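Local coordinates for putative uncharacterized protein TTHB189 (Thermus thermophilus, PDB 2ZCA), which belongs to the CasB/Cse2 family of type I-E CRISPR systems and probably takes part in RNA-guided defence against viruses and other mobile genetic elements, at residues Lys98-Leu103 and Ala147-Glu152. Numbering follows the deposited sequence.
Sequences KRFLAL and ARWARE
F100 and L103 on helix 96-104 meet W149 and A150 on helix 144-155, where the two helices run nearly antiparallel, at 159°. Their segment axes stay 11.0 Å apart, a wide spacing that large side chains have to bridge, and the contact buries only 168 Å² in total. F100 spans the gap rim first. Its CG lies anti to the backbone N (chi1 171°), which carries the ring out toward the other helix, and CZ ends 3.6 Å from the carbonyl oxygen of W149. The same atom comes within 4.0 Å of A150 CA, so the rim of the phenyl ring rests mainly on the backbone of W149 and A150, with W149 CB (4.3 Å from F100 CZ) just beyond. One turn further on, L103 CD2 approaches the six-membered ring of W149 at its edge, nearly in plane, 3.6 Å from CZ3. For W149, CG anti to its own carbonyl carbon sends the indole back across the gap to L103.

The indole is anchored by polar chemistry, since W149 NE1 donates to D134 OD2, an acceptor shared with R148 NH1 in a salt bridge, and W138 packs edge-to-face with the ring. Along helix 144-155, R148 forms a side-on salt bridge to a single oxygen of E152: NE lies 2.9 Å from OE2 and NH1 3.0 Å, the oxygen in the guanidinium plane but met from above the carboxylate plane (57° out of it for NE), while E152 OE1 bonds to T81. F100 stacks with Y153 and, like L103, packs on L86 of helix 82-90.

Between the segments the side-chain contacts are thus carbon to carbon, with F100 CZ also beside the W149 carbonyl oxygen and no polar bond joining them; apolar packing ties helix 144-155 to helix 96-104, and the indole's polar anchor probably helps fix its orientation against L103.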
ATOM      1  N   LYS A  98      -4.993 -14.583 -11.679  1.00 15.10           N
ATOM      2  CA  LYS A  98      -5.082 -15.504 -10.553  1.00 16.65           C
ATOM      3  C   LYS A  98      -4.428 -14.884  -9.320  1.00 16.21           C
ATOM      4  O   LYS A  98      -4.855 -15.130  -8.190  1.00 15.26           O
ATOM      5  CB  LYS A  98      -4.412 -16.839 -10.890  1.00 19.93           C
ATOM      6  CG  LYS A  98      -5.143 -17.641 -11.956  1.00 24.48           C
ATOM      7  CD  LYS A  98      -4.443 -18.964 -12.230  1.00 29.44           C
ATOM      8  CE  LYS A  98      -5.187 -19.783 -13.277  1.00 32.17           C
ATOM      9  NZ  LYS A  98      -6.580 -20.095 -12.853  1.00 35.56           N
ATOM     10  N   ARG A  99      -3.385 -14.088  -9.534  1.00 15.30           N
ATOM     11  CA  ARG A  99      -2.724 -13.431  -8.412  1.00 14.98           C
ATOM     12  C   ARG A  99      -3.663 -12.366  -7.861  1.00 13.92           C
ATOM     13  O   ARG A  99      -3.756 -12.168  -6.652  1.00 13.19           O
ATOM     14  CB  ARG A  99      -1.409 -12.780  -8.847  1.00 18.78           C
ATOM     15  CG  ARG A  99      -0.283 -13.763  -9.100  1.00 25.87           C
ATOM     16  CD  ARG A  99       1.068 -13.059  -9.057  1.00 33.53           C
ATOM     17  NE  ARG A  99       2.181 -13.989  -9.230  1.00 38.90           N
ATOM     18  CZ  ARG A  99       2.486 -14.587 -10.377  1.00 41.47           C
ATOM     19  NH1 ARG A  99       1.760 -14.352 -11.464  1.00 43.19           N
ATOM     20  NH2 ARG A  99       3.512 -15.425 -10.436  1.00 43.85           N
ATOM     21  N   PHE A 100      -4.357 -11.679  -8.764  1.00 11.89           N
ATOM     22  CA  PHE A 100      -5.298 -10.644  -8.361  1.00 12.16           C
ATOM     23  C   PHE A 100      -6.410 -11.259  -7.511  1.00 10.58           C
ATOM     24  O   PHE A 100      -6.740 -10.746  -6.445  1.00 11.51           O
ATOM     25  CB  PHE A 100      -5.900  -9.963  -9.597  1.00 12.08           C
ATOM     26  CG  PHE A 100      -7.044  -9.037  -9.281  1.00 12.67           C
ATOM     27  CD1 PHE A 100      -6.843  -7.895  -8.509  1.00 12.28           C
ATOM     28  CD2 PHE A 100      -8.330  -9.319  -9.738  1.00 12.10           C
ATOM     29  CE1 PHE A 100      -7.902  -7.050  -8.193  1.00 11.65           C
ATOM     30  CE2 PHE A 100      -9.402  -8.477  -9.426  1.00 12.87           C
ATOM     31  CZ  PHE A 100      -9.186  -7.340  -8.651  1.00 11.05           C
ATOM     32  N   LEU A 101      -6.990 -12.360  -7.971  1.00 12.30           N
ATOM     33  CA  LEU A 101      -8.057 -12.991  -7.196  1.00 11.59           C
ATOM     34  C   LEU A 101      -7.573 -13.469  -5.830  1.00 11.79           C
ATOM     35  O   LEU A 101      -8.294 -13.355  -4.838  1.00 11.09           O
ATOM     36  CB  LEU A 101      -8.673 -14.152  -7.979  1.00 13.10           C
ATOM     37  CG  LEU A 101      -9.431 -13.688  -9.230  1.00 14.11           C
ATOM     38  CD1 LEU A 101      -9.968 -14.895  -9.985  1.00 15.58           C
ATOM     39  CD2 LEU A 101     -10.567 -12.757  -8.834  1.00 13.38           C
ATOM     40  N   ALA A 102      -6.352 -13.994  -5.774  1.00 10.99           N
ATOM     41  CA  ALA A 102      -5.789 -14.468  -4.511  1.00 12.33           C
ATOM     42  C   ALA A 102      -5.569 -13.291  -3.568  1.00 12.70           C
ATOM     43  O   ALA A 102      -5.636 -13.432  -2.344  1.00 11.94           O
ATOM     44  CB  ALA A 102      -4.472 -15.198  -4.758  1.00 10.53           C
ATOM     45  N   LEU A 103      -5.293 -12.127  -4.145  1.00 11.71           N
ATOM     46  CA  LEU A 103      -5.089 -10.921  -3.356  1.00 10.33           C
ATOM     47  C   LEU A 103      -6.421 -10.545  -2.706  1.00 10.64           C
ATOM     48  O   LEU A 103      -6.487 -10.270  -1.506  1.00  8.92           O
ATOM     49  CB  LEU A 103      -4.590  -9.786  -4.254  1.00 12.03           C
ATOM     50  CG  LEU A 103      -4.375  -8.429  -3.585  1.00 14.36           C
ATOM     51  CD1 LEU A 103      -3.451  -8.586  -2.393  1.00 15.89           C
ATOM     52  CD2 LEU A 103      -3.801  -7.451  -4.602  1.00 15.30           C
ATOM     53  N   ALA A 147     -14.783  -6.082  -3.156  1.00 10.51           N
ATOM     54  CA  ALA A 147     -15.762  -6.060  -4.236  1.00 12.61           C
ATOM     55  C   ALA A 147     -15.496  -4.878  -5.165  1.00 11.98           C
ATOM     56  O   ALA A 147     -15.647  -4.995  -6.380  1.00 11.11           O
ATOM     57  CB  ALA A 147     -17.176  -5.975  -3.669  1.00 13.56           C
ATOM     58  N   ARG A 148     -15.093  -3.743  -4.597  1.00 10.29           N
ATOM     59  CA  ARG A 148     -14.820  -2.560  -5.412  1.00 10.60           C
ATOM     60  C   ARG A 148     -13.566  -2.766  -6.257  1.00 10.45           C
ATOM     61  O   ARG A 148     -13.483  -2.273  -7.384  1.00 10.20           O
ATOM     62  CB  ARG A 148     -14.650  -1.313  -4.538  1.00 10.88           C
ATOM     63  CG  ARG A 148     -14.948  -0.011  -5.284  1.00 12.84           C
ATOM     64  CD  ARG A 148     -14.318   1.196  -4.603  1.00 13.91           C
ATOM     65  NE  ARG A 148     -12.882   1.257  -4.864  1.00 14.91           N
ATOM     66  CZ  ARG A 148     -11.947   1.286  -3.919  1.00 14.12           C
ATOM     67  NH1 ARG A 148     -10.665   1.342  -4.259  1.00 14.55           N
ATOM     68  NH2 ARG A 148     -12.293   1.257  -2.639  1.00 15.81           N
ATOM     69  N   TRP A 149     -12.586  -3.486  -5.717  1.00 11.04           N
ATOM     70  CA  TRP A 149     -11.369  -3.752  -6.476  1.00 10.00           C
ATOM     71  C   TRP A 149     -11.749  -4.599  -7.684  1.00 10.98           C
ATOM     72  O   TRP A 149     -11.262  -4.378  -8.794  1.00 10.26           O
ATOM     73  CB  TRP A 149     -10.342  -4.489  -5.610  1.00 10.78           C
ATOM     74  CG  TRP A 149      -9.538  -3.570  -4.742  1.00 10.38           C
ATOM     75  CD1 TRP A 149      -9.949  -2.387  -4.197  1.00 10.54           C
ATOM     76  CD2 TRP A 149      -8.194  -3.773  -4.293  1.00 12.14           C
ATOM     77  NE1 TRP A 149      -8.941  -1.839  -3.435  1.00 10.46           N
ATOM     78  CE2 TRP A 149      -7.853  -2.670  -3.477  1.00 10.38           C
ATOM     79  CE3 TRP A 149      -7.242  -4.781  -4.500  1.00 13.88           C
ATOM     80  CZ2 TRP A 149      -6.599  -2.545  -2.867  1.00 13.14           C
ATOM     81  CZ3 TRP A 149      -5.992  -4.655  -3.893  1.00 15.11           C
ATOM     82  CH2 TRP A 149      -5.685  -3.543  -3.087  1.00 14.49           C
ATOM     83  N   ALA A 150     -12.630  -5.568  -7.465  1.00 11.49           N
ATOM     84  CA  ALA A 150     -13.079  -6.426  -8.551  1.00 11.64           C
ATOM     85  C   ALA A 150     -13.762  -5.567  -9.612  1.00 12.20           C
ATOM     86  O   ALA A 150     -13.580  -5.788 -10.808  1.00 11.14           O
ATOM     87  CB  ALA A 150     -14.038  -7.487  -8.024  1.00 11.74           C
ATOM     88  N   ARG A 151     -14.536  -4.581  -9.164  1.00 12.84           N
ATOM     89  CA  ARG A 151     -15.238  -3.668 -10.066  1.00 14.14           C
ATOM     90  C   ARG A 151     -14.236  -2.860 -10.895  1.00 14.93           C
ATOM     91  O   ARG A 151     -14.414  -2.672 -12.100  1.00 13.07           O
ATOM     92  CB  ARG A 151     -16.116  -2.700  -9.265  1.00 16.46           C
ATOM     93  CG  ARG A 151     -17.024  -1.809 -10.116  1.00 18.40           C
ATOM     94  CD  ARG A 151     -17.716  -0.743  -9.266  1.00 18.82           C
ATOM     95  NE  ARG A 151     -16.794   0.322  -8.873  1.00 20.77           N
ATOM     96  CZ  ARG A 151     -17.031   1.204  -7.904  1.00 21.05           C
ATOM     97  NH1 ARG A 151     -18.164   1.152  -7.218  1.00 19.32           N
ATOM     98  NH2 ARG A 151     -16.135   2.142  -7.626  1.00 20.76           N
ATOM     99  N   GLU A 152     -13.181  -2.379 -10.244  1.00 12.51           N
ATOM    100  CA  GLU A 152     -12.160  -1.595 -10.935  1.00 13.16           C
ATOM    101  C   GLU A 152     -11.385  -2.447 -11.938  1.00 13.50           C
ATOM    102  O   GLU A 152     -11.082  -2.000 -13.046  1.00 15.30           O
ATOM    103  CB  GLU A 152     -11.182  -0.987  -9.921  1.00 13.25           C
ATOM    104  CG  GLU A 152     -11.846  -0.196  -8.807  1.00 13.71           C
ATOM    105  CD  GLU A 152     -10.850   0.389  -7.818  1.00 16.17           C
ATOM    106  OE1 GLU A 152      -9.744  -0.179  -7.671  1.00 15.64           O
ATOM    107  OE2 GLU A 152     -11.180   1.408  -7.175  1.00 13.57           O
TER